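Long-range contact in anti-sigma-E factor RseA (Escherichia coli, PDB 1OR7), which holds the extracytoplasmic-function sigma factor sigma-E inactive through its N-terminal cytoplasmic domain until regulated proteolysis releases it: residues B[1-13]-B[28-40]. Numbering follows the deposited sequence.
Sequences MQKEQLSALMDGE and EMQKTWESYHLIR
Asp11 OD1 meets Arg40 NH2 at 2.9 Å, at the edge of the guanidinium, in a salt bridge. The same oxygen also pairs with basic side chains of the sigma-E chain, while Asp11 OD2 hydrogen-bonds to an aromatic residue there; Arg40 NE forms a salt bridge with an acidic side chain of sigma-E. Arg40 NH1 donates to the backbone Met10 O at 3.2 Å (N-H...O 151°), and NH2 adds a weak bond.

Met10 CG lies between its backbone N and carbonyl carbon (chi1 89°), a turn that, with the bend at chi3, carries the chain as a knob into the hole formed by Trp33, Tyr36, His37 and Arg40. CE sits in the corner between two faces, 3.7 Å from the His37 ring centroid (CH-pi) and 3.4 Å from Arg40 CZ. Met10 SD lies at the Tyr36 ring edge, a Met-aromatic contact. The bond from His37 ND1 to Trp33 O, in the ring plane, helps set the imidazole's rotation, and CE1 lies 3.1 Å above the centre of one indole face; an alanine here would probably leave Met10 CE without one wall and uncover that face.

Leu6 CD1 abuts the indole edge at Trp33 CE3 (3.5 Å). Helix 3-10 and the 28-40 part of helix 27-44 cross at -48° through a largely apolar seam, with Lys3 among Glu28, Met29, Thr32 and Tyr36. Sigma-E contacts extend along it, including an acidic partner for Tyr36 OH, consistent with coupled intrachain packing and sigma-factor binding.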
loop_
_atom_site.group_PDB
_atom_site.type_symbol
_atom_site.label_atom_id
_atom_site.label_comp_id
_atom_site.label_asym_id
_atom_site.label_seq_id
_atom_site.Cartn_x
_atom_site.Cartn_y
_atom_site.Cartn_z
ATOM N N MET B 1 12.913 14.886 12.093
ATOM C CA MET B 1 13.182 14.019 10.923
ATOM C C MET B 1 12.889 14.773 9.634
ATOM O O MET B 1 11.957 15.566 9.570
ATOM C CB MET B 1 12.309 12.769 11.012
ATOM C CG MET B 1 12.057 12.046 9.715
ATOM S SD MET B 1 10.893 10.475 10.032
ATOM C CE MET B 1 12.063 9.021 9.511
ATOM N N GLN B 2 13.718 14.561 8.622
ATOM C CA GLN B 2 13.452 15.129 7.306
ATOM C C GLN B 2 12.722 14.138 6.411
ATOM O O GLN B 2 12.861 12.925 6.545
ATOM C CB GLN B 2 14.762 15.548 6.637
ATOM C CG GLN B 2 15.579 16.563 7.447
ATOM C CD GLN B 2 14.952 17.956 7.450
ATOM O OE1 GLN B 2 15.136 18.734 6.501
ATOM N NE2 GLN B 2 14.214 18.278 8.520
ATOM N N LYS B 3 11.958 14.677 5.472
ATOM C CA LYS B 3 11.279 13.869 4.490
ATOM C C LYS B 3 12.284 13.021 3.709
ATOM O O LYS B 3 11.971 11.897 3.341
ATOM C CB LYS B 3 10.455 14.743 3.538
ATOM C CG LYS B 3 9.203 15.322 4.174
ATOM C CD LYS B 3 8.346 16.145 3.197
ATOM C CE LYS B 3 7.069 16.661 3.912
ATOM N NZ LYS B 3 6.263 17.651 3.134
ATOM N N GLU B 4 13.494 13.529 3.485
ATOM C CA GLU B 4 14.481 12.750 2.752
ATOM C C GLU B 4 14.800 11.433 3.495
ATOM O O GLU B 4 15.009 10.389 2.877
ATOM C CB GLU B 4 15.762 13.572 2.480
ATOM C CG GLU B 4 16.772 12.832 1.615
ATOM C CD GLU B 4 17.889 13.722 1.082
ATOM O OE1 GLU B 4 17.648 14.899 0.736
ATOM O OE2 GLU B 4 19.017 13.233 0.988
ATOM N N GLN B 5 14.816 11.496 4.818
ATOM C CA GLN B 5 15.047 10.338 5.660
ATOM C C GLN B 5 13.851 9.406 5.538
ATOM O O GLN B 5 14.003 8.183 5.482
ATOM C CB GLN B 5 15.252 10.770 7.129
ATOM C CG GLN B 5 16.509 11.584 7.348
ATOM C CD GLN B 5 16.707 11.988 8.817
ATOM O OE1 GLN B 5 15.858 12.654 9.408
ATOM N NE2 GLN B 5 17.806 11.562 9.397
ATOM N N LEU B 6 12.655 9.976 5.504
ATOM C CA LEU B 6 11.456 9.171 5.281
ATOM C C LEU B 6 11.545 8.439 3.935
ATOM O O LEU B 6 11.240 7.249 3.820
ATOM C CB LEU B 6 10.237 10.092 5.353
ATOM C CG LEU B 6 8.818 9.573 5.224
ATOM C CD1 LEU B 6 8.735 8.162 5.604
ATOM C CD2 LEU B 6 7.905 10.374 6.136
ATOM N N SER B 7 11.976 9.160 2.908
ATOM C CA SER B 7 12.182 8.576 1.595
ATOM C C SER B 7 13.156 7.403 1.680
ATOM O O SER B 7 12.920 6.355 1.110
ATOM C CB SER B 7 12.758 9.618 0.649
ATOM O OG SER B 7 12.702 9.177 -0.684
ATOM N N ALA B 8 14.276 7.578 2.360
ATOM C CA ALA B 8 15.223 6.467 2.491
ATOM C C ALA B 8 14.633 5.274 3.249
ATOM O O ALA B 8 14.815 4.101 2.858
ATOM C CB ALA B 8 16.547 6.940 3.130
ATOM N N LEU B 9 13.908 5.563 4.329
ATOM C CA LEU B 9 13.280 4.516 5.126
ATOM C C LEU B 9 12.306 3.634 4.309
ATOM O O LEU B 9 12.346 2.416 4.364
ATOM C CB LEU B 9 12.520 5.185 6.255
ATOM C CG LEU B 9 11.917 4.299 7.321
ATOM C CD1 LEU B 9 13.017 3.718 8.170
ATOM C CD2 LEU B 9 10.961 5.141 8.163
ATOM N N MET B 10 11.451 4.242 3.522
ATOM C CA MET B 10 10.480 3.456 2.763
ATOM C C MET B 10 11.164 2.595 1.689
ATOM O O MET B 10 10.551 1.683 1.146
ATOM C CB MET B 10 9.478 4.353 2.110
ATOM C CG MET B 10 9.962 4.765 0.771
ATOM S SD MET B 10 8.647 5.857 0.046
ATOM C CE MET B 10 7.390 4.541 -0.836
ATOM N N ASP B 11 12.433 2.874 1.414
ATOM C CA ASP B 11 13.200 2.097 0.454
ATOM C C ASP B 11 14.088 1.038 1.125
ATOM O O ASP B 11 14.876 0.355 0.461
ATOM C CB ASP B 11 14.103 3.020 -0.344
ATOM C CG ASP B 11 13.372 3.790 -1.427
ATOM O OD1 ASP B 11 12.357 3.277 -1.980
ATOM O OD2 ASP B 11 13.786 4.908 -1.808
ATOM N N GLY B 12 14.008 0.955 2.436
ATOM C CA GLY B 12 14.781 -0.018 3.181
ATOM C C GLY B 12 16.225 0.381 3.280
ATOM O O GLY B 12 17.073 -0.426 3.647
ATOM N N GLU B 13 16.506 1.634 2.966
ATOM C CA GLU B 13 17.875 2.066 2.886
ATOM C C GLU B 13 18.377 2.600 4.221
ATOM O O GLU B 13 19.550 2.845 4.358
ATOM C CB GLU B 13 18.052 3.076 1.764
ATOM C CG GLU B 13 17.820 2.460 0.382
ATOM C CD GLU B 13 19.011 1.652 -0.146
ATOM O OE1 GLU B 13 20.115 1.810 0.375
ATOM O OE2 GLU B 13 18.830 0.849 -1.087
ATOM N N GLU B 28 2.737 14.654 10.230
ATOM C CA GLU B 28 3.129 15.114 8.909
ATOM C C GLU B 28 3.929 14.038 8.185
ATOM O O GLU B 28 3.765 13.839 6.983
ATOM C CB GLU B 28 3.893 16.438 9.003
ATOM C CG GLU B 28 4.386 16.947 7.654
ATOM C CD GLU B 28 5.331 18.136 7.770
ATOM O OE1 GLU B 28 5.578 18.625 8.905
ATOM O OE2 GLU B 28 5.844 18.575 6.713
ATOM N N MET B 29 4.782 13.334 8.920
ATOM C CA MET B 29 5.541 12.254 8.331
ATOM C C MET B 29 4.577 11.129 7.963
ATOM O O MET B 29 4.773 10.471 6.976
ATOM C CB MET B 29 6.640 11.747 9.279
ATOM C CG MET B 29 7.820 12.724 9.502
ATOM S SD MET B 29 8.729 13.319 7.843
ATOM C CE MET B 29 7.499 14.792 7.234
ATOM N N GLN B 30 3.514 10.935 8.735
ATOM C CA GLN B 30 2.555 9.885 8.424
ATOM C C GLN B 30 1.885 10.154 7.078
ATOM O O GLN B 30 1.679 9.235 6.268
ATOM C CB GLN B 30 1.531 9.716 9.547
ATOM C CG GLN B 30 2.087 8.908 10.755
ATOM C CD GLN B 30 1.340 9.198 12.050
ATOM O OE1 GLN B 30 0.108 9.201 12.071
ATOM N NE2 GLN B 30 2.077 9.458 13.125
ATOM N N LYS B 31 1.584 11.421 6.829
ATOM C CA LYS B 31 0.969 11.804 5.554
ATOM C C LYS B 31 1.908 11.552 4.403
ATOM O O LYS B 31 1.501 11.095 3.335
ATOM C CB LYS B 31 0.556 13.280 5.576
ATOM C CG LYS B 31 -0.891 13.466 5.905
ATOM N N THR B 32 3.181 11.853 4.615
ATOM C CA THR B 32 4.185 11.628 3.587
ATOM C C THR B 32 4.371 10.136 3.329
ATOM O O THR B 32 4.449 9.698 2.170
ATOM C CB THR B 32 5.483 12.294 4.030
ATOM O OG1 THR B 32 5.238 13.699 4.247
ATOM C CG2 THR B 32 6.508 12.227 2.962
ATOM N N TRP B 33 4.445 9.349 4.389
ATOM C CA TRP B 33 4.518 7.906 4.226
ATOM C C TRP B 33 3.364 7.433 3.355
ATOM O O TRP B 33 3.538 6.617 2.471
ATOM C CB TRP B 33 4.432 7.233 5.603
ATOM C CG TRP B 33 4.484 5.713 5.678
ATOM C CD1 TRP B 33 3.432 4.879 5.897
ATOM C CD2 TRP B 33 5.647 4.885 5.713
ATOM N NE1 TRP B 33 3.860 3.582 6.011
ATOM C CE2 TRP B 33 5.216 3.557 5.898
ATOM C CE3 TRP B 33 7.001 5.124 5.578
ATOM C CZ2 TRP B 33 6.077 2.501 5.945
ATOM C CZ3 TRP B 33 7.864 4.060 5.620
ATOM C CH2 TRP B 33 7.403 2.765 5.799
ATOM N N GLU B 34 2.165 7.909 3.658
ATOM C CA GLU B 34 0.977 7.528 2.902
ATOM C C GLU B 34 1.092 7.987 1.455
ATOM O O GLU B 34 0.887 7.187 0.528
ATOM C CB GLU B 34 -0.260 8.129 3.588
ATOM C CG GLU B 34 -1.572 7.984 2.858
ATOM C CD GLU B 34 -2.721 8.629 3.632
ATOM O OE1 GLU B 34 -2.841 9.853 3.614
ATOM O OE2 GLU B 34 -3.494 7.906 4.288
ATOM N N SER B 35 1.438 9.262 1.250
ATOM C CA SER B 35 1.534 9.784 -0.115
ATOM C C SER B 35 2.581 9.068 -0.964
ATOM O O SER B 35 2.303 8.702 -2.095
ATOM C CB SER B 35 1.838 11.277 -0.110
ATOM O OG SER B 35 0.703 11.921 0.322
ATOM N N TYR B 36 3.768 8.865 -0.409
ATOM C CA TYR B 36 4.856 8.210 -1.150
ATOM C C TYR B 36 4.531 6.751 -1.491
ATOM O O TYR B 36 4.911 6.269 -2.549
ATOM C CB TYR B 36 6.206 8.281 -0.397
ATOM C CG TYR B 36 6.866 9.654 -0.311
ATOM C CD1 TYR B 36 6.305 10.786 -0.901
ATOM C CD2 TYR B 36 8.047 9.829 0.415
ATOM C CE1 TYR B 36 6.915 12.050 -0.785
ATOM C CE2 TYR B 36 8.663 11.088 0.522
ATOM C CZ TYR B 36 8.095 12.174 -0.081
ATOM O OH TYR B 36 8.723 13.392 0.031
ATOM N N HIS B 37 3.851 6.053 -0.594
ATOM C CA HIS B 37 3.433 4.699 -0.873
ATOM C C HIS B 37 2.310 4.702 -1.954
ATOM O O HIS B 37 2.323 3.844 -2.824
ATOM C CB HIS B 37 3.065 3.941 0.405
ATOM C CG HIS B 37 4.259 3.457 1.181
ATOM N ND1 HIS B 37 4.865 4.207 2.164
ATOM C CD2 HIS B 37 4.947 2.288 1.125
ATOM C CE1 HIS B 37 5.888 3.530 2.663
ATOM N NE2 HIS B 37 5.956 2.361 2.055
ATOM N N LEU B 38 1.441 5.714 -1.981
ATOM C CA LEU B 38 0.426 5.802 -3.049
ATOM C C LEU B 38 1.139 5.954 -4.407
ATOM O O LEU B 38 0.827 5.245 -5.378
ATOM C CB LEU B 38 -0.550 6.948 -2.808
ATOM C CG LEU B 38 -1.643 7.184 -3.874
ATOM C CD1 LEU B 38 -2.502 5.961 -4.058
ATOM C CD2 LEU B 38 -2.495 8.346 -3.474
ATOM N N ILE B 39 2.137 6.835 -4.457
ATOM C CA ILE B 39 2.943 7.014 -5.668
ATOM C C ILE B 39 3.599 5.711 -6.084
ATOM O O ILE B 39 3.549 5.364 -7.261
ATOM C CB ILE B 39 3.986 8.115 -5.464
ATOM C CG1 ILE B 39 3.276 9.464 -5.443
ATOM C CG2 ILE B 39 5.019 8.135 -6.576
ATOM C CD1 ILE B 39 4.093 10.582 -4.854
ATOM N N ARG B 40 4.211 4.989 -5.143
ATOM C CA ARG B 40 4.793 3.687 -5.457
ATOM C C ARG B 40 3.743 2.731 -6.052
ATOM O O ARG B 40 3.992 2.049 -7.072
ATOM C CB ARG B 40 5.411 3.056 -4.212
ATOM C CG ARG B 40 5.694 1.565 -4.295
ATOM C CD ARG B 40 6.427 0.999 -3.073
ATOM N NE ARG B 40 7.733 1.612 -2.995
ATOM C CZ ARG B 40 8.554 1.525 -2.001
ATOM N NH1 ARG B 40 8.258 0.816 -0.915
ATOM N NH2 ARG B 40 9.727 2.124 -2.108
#